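Local coordinates for protein argonaute 5 (Arabidopsis thaliana, PDB 4G0O) that probably recognises the 5' nucleotide of small RNAs with its MID domain, whose nucleotide specificity loop helps sort these RNAs for gene regulation, at residues A65-D68 with I69-A73; S56-P59 with E60-E63; Y90-I93 with K94-E98; S18-T21 with R22-R25. All coordinates share one frame; numbering follows the deposited sequence.

Contact 1 of 4, residues A65-D68 with I69-A73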
# COMPACT_ATOMS: atom_id res chain seq x y z
N ALA A 65 -2.86 -14.50 5.73
CA ALA A 65 -2.19 -13.82 4.62
C ALA A 65 -1.10 -12.89 5.11
O ALA A 65 0.02 -12.90 4.60
CB ALA A 65 -3.20 -13.02 3.79
N LEU A 66 -1.42 -12.09 6.11
CA LEU A 66 -0.47 -11.11 6.62
C LEU A 66 0.76 -11.83 7.17
O LEU A 66 1.90 -11.46 6.86
CB LEU A 66 -1.14 -10.26 7.71
CG LEU A 66 -1.65 -8.85 7.40
CD1 LEU A 66 -1.60 -8.45 5.90
CD2 LEU A 66 -3.05 -8.65 7.97
N LEU A 67 0.55 -12.88 7.95
CA LEU A 67 1.68 -13.60 8.53
C LEU A 67 2.47 -14.34 7.45
O LEU A 67 3.68 -14.47 7.54
CB LEU A 67 1.25 -14.55 9.65
CG LEU A 67 2.42 -15.31 10.30
CD1 LEU A 67 3.26 -14.38 11.17
CD2 LEU A 67 1.95 -16.53 11.09
N ASP A 68 1.78 -14.79 6.41
CA ASP A 68 2.47 -15.46 5.30
C ASP A 68 3.38 -14.46 4.58
O ASP A 68 4.55 -14.74 4.33
CB ASP A 68 1.45 -16.03 4.32
CG ASP A 68 2.10 -16.70 3.12
OD1 ASP A 68 1.64 -16.44 1.98
OD2 ASP A 68 3.05 -17.49 3.30
N ILE A 69 2.83 -13.30 4.27
CA ILE A 69 3.58 -12.27 3.54
C ILE A 69 4.80 -11.85 4.33
O ILE A 69 5.89 -11.68 3.79
CB ILE A 69 2.69 -11.08 3.26
CG1 ILE A 69 1.80 -11.40 2.07
CG2 ILE A 69 3.52 -9.83 2.98
CD1 ILE A 69 0.42 -10.99 2.25
N HIS A 70 4.60 -11.72 5.63
CA HIS A 70 5.65 -11.31 6.54
C HIS A 70 6.79 -12.31 6.63
O HIS A 70 7.94 -11.91 6.74
CB HIS A 70 5.08 -11.08 7.93
CG HIS A 70 6.12 -10.80 8.96
ND1 HIS A 70 7.02 -9.76 8.84
CD2 HIS A 70 6.43 -11.43 10.12
CE1 HIS A 70 7.82 -9.75 9.90
NE2 HIS A 70 7.48 -10.76 10.69
N LYS A 71 6.48 -13.61 6.58
CA LYS A 71 7.53 -14.63 6.72
C LYS A 71 8.28 -14.85 5.41
O LYS A 71 9.46 -15.20 5.41
CB LYS A 71 6.99 -15.96 7.26
CG LYS A 71 6.45 -15.86 8.67
CD LYS A 71 6.17 -17.21 9.30
CE LYS A 71 5.79 -17.02 10.76
NZ LYS A 71 5.72 -18.30 11.51
N ARG A 72 7.58 -14.62 4.30
CA ARG A 72 8.15 -14.81 2.97
C ARG A 72 8.85 -13.55 2.53
O ARG A 72 9.57 -13.56 1.54
CB ARG A 72 7.07 -15.17 1.95
CG ARG A 72 6.33 -16.46 2.30
CD ARG A 72 5.62 -17.07 1.09
NE ARG A 72 4.32 -16.46 0.82
CZ ARG A 72 4.12 -15.56 -0.14
NH1 ARG A 72 2.91 -15.06 -0.33
NH2 ARG A 72 5.12 -15.17 -0.91
N ALA A 73 8.63 -12.46 3.26
CA ALA A 73 9.29 -11.20 2.94
C ALA A 73 9.65 -10.44 4.21
O ALA A 73 9.12 -9.37 4.47
CB ALA A 73 8.43 -10.36 2.04

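Contact 2 of 4, residues S56-P59 with E60-E63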
# COMPACT_ATOMS: atom_id res chain seq x y z
N SER A 56 -4.18 -12.17 -3.58
CA SER A 56 -5.58 -11.85 -3.43
C SER A 56 -6.23 -13.00 -2.68
O SER A 56 -6.07 -14.16 -3.06
CB SER A 56 -6.25 -11.68 -4.79
OG SER A 56 -7.62 -11.35 -4.64
N CYS A 57 -6.94 -12.70 -1.60
CA CYS A 57 -7.52 -13.77 -0.79
C CYS A 57 -8.76 -13.27 -0.07
O CYS A 57 -8.99 -12.05 -0.01
CB CYS A 57 -6.47 -14.31 0.18
SG CYS A 57 -5.96 -13.11 1.41
N PRO A 58 -9.59 -14.19 0.47
CA PRO A 58 -10.83 -13.73 1.11
C PRO A 58 -10.52 -13.02 2.41
O PRO A 58 -9.52 -13.32 3.05
CB PRO A 58 -11.58 -15.03 1.40
CG PRO A 58 -10.96 -16.06 0.53
CD PRO A 58 -9.52 -15.66 0.44
N PRO A 59 -11.39 -12.08 2.81
CA PRO A 59 -11.28 -11.35 4.07
C PRO A 59 -11.17 -12.24 5.33
O PRO A 59 -10.69 -11.76 6.36
CB PRO A 59 -12.59 -10.55 4.13
CG PRO A 59 -13.51 -11.28 3.20
CD PRO A 59 -12.63 -11.75 2.09
N GLU A 60 -11.60 -13.49 5.26
CA GLU A 60 -11.46 -14.37 6.43
C GLU A 60 -10.04 -14.91 6.56
O GLU A 60 -9.70 -15.54 7.56
CB GLU A 60 -12.50 -15.51 6.44
CG GLU A 60 -13.06 -15.94 5.09
CD GLU A 60 -14.09 -14.97 4.51
OE1 GLU A 60 -13.77 -14.33 3.49
OE2 GLU A 60 -15.21 -14.86 5.06
N HIS A 61 -9.22 -14.67 5.55
CA HIS A 61 -7.82 -15.10 5.57
C HIS A 61 -6.85 -13.97 5.96
O HIS A 61 -5.68 -14.02 5.58
CB HIS A 61 -7.42 -15.62 4.18
CG HIS A 61 -7.93 -16.99 3.87
ND1 HIS A 61 -7.09 -18.07 3.68
CD2 HIS A 61 -9.19 -17.46 3.70
CE1 HIS A 61 -7.82 -19.14 3.42
NE2 HIS A 61 -9.09 -18.79 3.42
N ILE A 62 -7.32 -12.97 6.71
CA ILE A 62 -6.48 -11.80 7.03
C ILE A 62 -5.27 -12.18 7.89
O ILE A 62 -4.13 -11.89 7.54
CB ILE A 62 -7.31 -10.68 7.74
CG1 ILE A 62 -8.15 -9.91 6.71
CG2 ILE A 62 -6.41 -9.69 8.48
CD1 ILE A 62 -9.29 -9.13 7.32
N GLU A 63 -5.52 -12.86 9.01
CA GLU A 63 -4.44 -13.27 9.90
C GLU A 63 -3.42 -14.12 9.15
O GLU A 63 -2.23 -13.84 9.20
CB GLU A 63 -5.00 -14.00 11.13
CG GLU A 63 -5.95 -13.16 12.02
CD GLU A 63 -7.41 -13.16 11.56
OE1 GLU A 63 -8.30 -12.91 12.39
OE2 GLU A 63 -7.69 -13.40 10.36
O HOH W 1 -10.37 -12.43 9.32

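Contact 3 of 4, residues Y90-I93 with K94-E98. With SO4 (sulfate ion), chain C.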
# COMPACT_ATOMS: atom_id res chain seq x y z
N TYR A 90 -10.36 -2.78 9.45
CA TYR A 90 -9.18 -1.91 9.40
C TYR A 90 -8.35 -1.91 10.69
O TYR A 90 -7.11 -1.98 10.63
CB TYR A 90 -9.58 -0.48 9.01
CG TYR A 90 -8.49 0.56 9.12
CD1 TYR A 90 -8.56 1.58 10.06
CD2 TYR A 90 -7.40 0.55 8.26
CE1 TYR A 90 -7.57 2.55 10.16
CE2 TYR A 90 -6.40 1.52 8.35
CZ TYR A 90 -6.49 2.51 9.31
OH TYR A 90 -5.51 3.48 9.41
N GLY A 91 -9.01 -1.86 11.84
CA GLY A 91 -8.31 -1.94 13.11
C GLY A 91 -7.52 -3.22 13.25
O GLY A 91 -6.34 -3.19 13.61
N LYS A 92 -8.16 -4.35 12.96
CA LYS A 92 -7.49 -5.63 12.96
C LYS A 92 -6.23 -5.61 12.07
O LYS A 92 -5.15 -6.03 12.50
CB LYS A 92 -8.45 -6.73 12.47
CG LYS A 92 -7.86 -8.12 12.62
CD LYS A 92 -8.51 -9.15 11.68
CE LYS A 92 -9.80 -9.74 12.25
NZ LYS A 92 -10.47 -10.64 11.26
N ILE A 93 -6.37 -5.11 10.84
CA ILE A 93 -5.25 -5.11 9.90
C ILE A 93 -4.08 -4.25 10.36
O ILE A 93 -2.93 -4.65 10.23
CB ILE A 93 -5.69 -4.69 8.48
CG1 ILE A 93 -6.74 -5.66 7.95
CG2 ILE A 93 -4.48 -4.63 7.52
CD1 ILE A 93 -7.33 -5.25 6.62
N LYS A 94 -4.38 -3.07 10.91
CA LYS A 94 -3.31 -2.17 11.33
C LYS A 94 -2.60 -2.75 12.53
O LYS A 94 -1.37 -2.71 12.61
CB LYS A 94 -3.86 -0.81 11.69
CG LYS A 94 -4.39 -0.03 10.51
CD LYS A 94 -3.35 0.95 9.98
CE LYS A 94 -2.66 0.44 8.71
NZ LYS A 94 -1.51 1.32 8.31
N ARG A 95 -3.40 -3.26 13.47
CA ARG A 95 -2.88 -3.92 14.66
C ARG A 95 -1.90 -5.03 14.26
O ARG A 95 -0.79 -5.10 14.76
CB ARG A 95 -4.03 -4.47 15.52
CG ARG A 95 -3.57 -5.47 16.59
CD ARG A 95 -4.71 -6.04 17.44
NE ARG A 95 -5.64 -6.86 16.67
CZ ARG A 95 -5.42 -8.13 16.31
NH1 ARG A 95 -6.34 -8.80 15.62
NH2 ARG A 95 -4.29 -8.72 16.65
N ILE A 96 -2.31 -5.88 13.33
CA ILE A 96 -1.49 -7.01 12.93
C ILE A 96 -0.20 -6.53 12.28
O ILE A 96 0.89 -7.00 12.59
CB ILE A 96 -2.24 -7.94 11.97
CG1 ILE A 96 -3.34 -8.69 12.72
CG2 ILE A 96 -1.28 -8.91 11.29
CD1 ILE A 96 -4.34 -9.38 11.81
N CYS A 97 -0.34 -5.57 11.37
CA CYS A 97 0.82 -5.05 10.67
C CYS A 97 1.73 -4.25 11.58
O CYS A 97 2.93 -4.53 11.70
CB CYS A 97 0.38 -4.17 9.49
SG CYS A 97 -0.45 -5.10 8.18
N GLU A 98 1.17 -3.23 12.21
CA GLU A 98 1.98 -2.25 12.92
C GLU A 98 2.52 -2.80 14.23
O GLU A 98 3.72 -2.75 14.49
CB GLU A 98 1.20 -0.95 13.15
CG GLU A 98 0.75 -0.30 11.83
CD GLU A 98 -0.09 0.96 12.04
OE1 GLU A 98 -0.92 0.99 12.98
OE2 GLU A 98 0.08 1.92 11.25
S SO4 C . -3.58 5.16 6.61
O1 SO4 C . -4.82 5.42 5.87
O2 SO4 C . -3.46 3.70 6.84
O3 SO4 C . -2.43 5.70 5.86
O4 SO4 C . -3.61 5.88 7.89

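Contact 4 of 4, residues S18-T21 with R22-R25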
# COMPACT_ATOMS: atom_id res chain seq x y z
N SER A 18 -4.78 -7.91 -1.46
CA SER A 18 -6.17 -7.51 -1.60
C SER A 18 -7.11 -8.44 -0.86
O SER A 18 -7.12 -9.65 -1.08
CB SER A 18 -6.55 -7.46 -3.08
OG SER A 18 -7.95 -7.31 -3.20
N PHE A 19 -7.92 -7.85 0.02
CA PHE A 19 -8.98 -8.59 0.68
C PHE A 19 -10.34 -8.24 0.06
O PHE A 19 -11.39 -8.52 0.64
CB PHE A 19 -8.98 -8.30 2.18
CG PHE A 19 -7.66 -8.59 2.85
CD1 PHE A 19 -6.84 -7.56 3.29
CD2 PHE A 19 -7.23 -9.90 3.01
CE1 PHE A 19 -5.63 -7.83 3.90
CE2 PHE A 19 -6.01 -10.17 3.61
CZ PHE A 19 -5.21 -9.14 4.06
N SER A 20 -10.32 -7.60 -1.10
CA SER A 20 -11.57 -7.23 -1.76
C SER A 20 -11.99 -8.31 -2.73
O SER A 20 -11.18 -8.85 -3.48
CB SER A 20 -11.44 -5.92 -2.51
OG SER A 20 -12.59 -5.71 -3.32
N THR A 21 -13.28 -8.61 -2.73
CA THR A 21 -13.83 -9.62 -3.61
C THR A 21 -14.44 -8.96 -4.86
O THR A 21 -14.53 -9.56 -5.95
CB THR A 21 -14.92 -10.40 -2.88
OG1 THR A 21 -14.32 -11.10 -1.77
CG2 THR A 21 -15.59 -11.37 -3.81
N ARG A 22 -14.84 -7.72 -4.69
CA ARG A 22 -15.67 -7.05 -5.68
C ARG A 22 -14.90 -6.63 -6.92
O ARG A 22 -15.42 -6.67 -8.03
CB ARG A 22 -16.32 -5.83 -5.04
CG ARG A 22 -17.78 -5.75 -5.32
CD ARG A 22 -18.58 -6.61 -4.35
NE ARG A 22 -19.05 -5.81 -3.22
CZ ARG A 22 -20.05 -4.93 -3.29
NH1 ARG A 22 -20.69 -4.73 -4.44
NH2 ARG A 22 -20.40 -4.24 -2.21
N ILE A 23 -13.65 -6.22 -6.73
CA ILE A 23 -12.92 -5.54 -7.80
C ILE A 23 -12.42 -6.43 -8.90
O ILE A 23 -12.20 -7.63 -8.70
CB ILE A 23 -11.75 -4.70 -7.25
CG1 ILE A 23 -10.76 -5.60 -6.50
CG2 ILE A 23 -12.27 -3.62 -6.34
CD1 ILE A 23 -9.68 -4.82 -5.76
N ASP A 24 -12.26 -5.85 -10.08
CA ASP A 24 -11.68 -6.57 -11.19
C ASP A 24 -10.31 -7.09 -10.77
O ASP A 24 -9.59 -6.41 -10.02
CB ASP A 24 -11.55 -5.69 -12.42
CG ASP A 24 -10.94 -6.44 -13.59
OD1 ASP A 24 -9.70 -6.46 -13.71
OD2 ASP A 24 -11.72 -7.05 -14.36
N ARG A 25 -9.96 -8.28 -11.23
CA ARG A 25 -8.69 -8.90 -10.85
C ARG A 25 -7.47 -8.15 -11.36
O ARG A 25 -6.34 -8.46 -10.96
CB ARG A 25 -8.64 -10.36 -11.32
CG ARG A 25 -9.26 -11.37 -10.34
CD ARG A 25 -8.40 -11.59 -9.07
NE ARG A 25 -9.21 -11.68 -7.86
CZ ARG A 25 -9.63 -12.81 -7.30
NH1 ARG A 25 -9.32 -13.99 -7.84
NH2 ARG A 25 -10.37 -12.77 -6.19

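Contact 1 of 4, residues A65-D68 with I69-A73
Asp68 and Arg72 meet through a salt bridge in which one carboxylate oxygen does most of the work. Asp68 OD1 lies 2.9 Å from Arg72 NE, a weak bond at 149°, and 3.0 Å from Arg72 NH1; OD2 adds another weak bond to NE. OD1 sits at the guanidinium edge in its plane, yet Arg72 NH1 meets that oxygen from above the carboxylate, and the two planes stand 50° apart rather than forming a flat fork. With CG anti to the backbone N (chi1 178°), the Asp68 carboxylate lies beside its own carbonyl carbon, and the Arg72 chain bends at chi3, which brings NE back to the acid. This is the i to i+4 pairing of helix 62-72, one turn apart. One residue earlier, Leu67 CD1 rests 3.7 Å from CE of the extended Lys71 chain and also approaches the His70 ring at its edge. On another flank, Ile69 CD1 comes within 3.1 Å of Ala65 O. The backbone beneath positions these pairs: Ile69 N bonds Ala65 O at 2.9 Å, and Arg72 N bonds Asp68 O at 3.0 Å. Farther out, Ile69 packs on Ile52 and Ile55, while Leu66 faces Ile96 and Cys97 of helix 90-101.

Contact 2 of 4, residues S56-P59 with E60-E63
Glu60 brings its carboxylate back against the two prolines before it: OE1 comes to 3.1 Å from Pro58 CB and the same distance from Pro59 CG. The bend at chi2 helps bring it there, and the chain then runs alongside the Pro59 ring. A glycine in place of Pro59, lacking the ring on which Glu60 OE1 rests and the closure that restricts phi, would probably leave the carboxylate without that support and the turn freer to move. His61 closes that turn. Its N bonds Pro58 O at 2.9 Å; with phi -54° at Pro59 and psi -8° at Glu60, this fits a type I beta turn leading from strand 55-56 to helix 62-72, whose N-cap position His61 holds. The imidazole lies beside Pro58, His61 CD2 being 3.7 Å from CD of that ring, and His61 CB meets Cys57 SG at 4.0 Å. Ile62 then sets CD1 3.1 Å from Pro59 O, a close approach, while the side chain also packs on Phe19 and helix 90-101. At Glu63 one water donates both to Pro59 O and to Glu63 OE2 (3.0 Å from the water oxygen), bridging the turn's carbonyl to the helix's first acid.

Contact 3 of 4, residues Y90-I93 with K94-E98
Tyr90 and Lys94 meet one helical turn apart at the start of helix 90-101, the crossover helix of the beta-alpha-beta unit formed with strands 78-82 and 105-108. This is the tight part. Lys94 CG stands over one face of the phenol, 3.7 Å from the ring centroid and 27° off its normal, a CH-pi contact displaced toward the rim at CE2. Bends at chi2 and chi3 carry the lysine chain past the ring, with CD 3.4 Å from Tyr90 OH, and bring NZ to the same sulfate oxygen as the hydroxyl: O2 lies 3.3 Å from Tyr90 OH and 3.4 Å from Lys94 NZ, both weak bonds. The sulfate, probably from the crystallisation liquor, is also bonded by Lys131; it is consistent with a stand-in for the RNA 5' phosphate that Argonaute MID domains bind. Lys94 NZ is held further by Ser105 and, weakly, by Glu98 OE2. Shortened to an alanine here, the Lys94 side chain would probably leave the Tyr90 face without its aliphatic cover, and Ser105, Glu98 and the anion without the ammonium. Inward, Ile93 CG2 touches Cys97 SG at 4.1 Å and both face the core near strand 105-108. The opposite character appears at Lys92 and Arg95, toward solvent: Arg95 bends at chi3 and pairs with Glu100, while Lys92 makes a long, weak ion pair with Glu63. There contact between the two is slight, Arg95 NH1 lying 3.4 Å from Lys92 CG, with Lys92 O above one guanidinium face, offset toward its rim.

Contact 4 of 4, residues S18-T21 with R22-R25
Ser20 and Arg22 touch through a weak bond: Arg22 N reaches Ser20 OG at 3.3 Å and 133°, two residues on. The same hydroxyl is hydrogen-bonded to Asp85, its stronger partner. Ser20 OG is anti to its backbone N (chi1 170°), which places the oxygen near Arg22 N and Ile23. Ile23 answers with an uncommon rotamer: CG1 sits between the backbone N and the carbonyl carbon, the crowded position (chi1 59°), so that CG1 and CG2 both come to 3.7 Å from Ser20 OG and the extended CD1 lies 3.9 Å from Ser20 CB. From there Ile23 CD1 also extends to Ser18 OG at 4.0 Å. Ser18 uses that oxygen to accept from Ser20 N (3.2 Å from OG to N), an ST turn at the point where strand 7-18 ends. Arg22 departs from the bend, its NE making a long, weak ion pair with Asp85. Ahead of helix 27-42, Asp24 OD1 caps Gly26 N. Ser18, Ser20 and Ile23 lie against Ile82 of strand 78-82, while Phe19 packs instead on Ile62, Ala65 and Leu66 of helix 62-72.

In the fold
Following the chain from its N terminus, contact 4 forms the bend between strand 7-18 and helix 27-42, and contact 2 forms the turn between strand 55-56 and helix 62-72. Contact 1 covers the later part of that helix and its exit, and contact 3 most of helix 90-101. Each closes before the next begins, so none nest or cross. Space links them: Cys57 N lies 3.1 Å from Ser18 O, a probable hydrogen bond between the loops of contacts 2 and 4, whose centres are about 11 Å apart. Phe19 from contact 4 touches Cys57, Ala65, Leu66 and Ile93, reaching all three other contacts. Leu66 and Ile62 join helices 62-72 and 90-101 beside the parallel sheet.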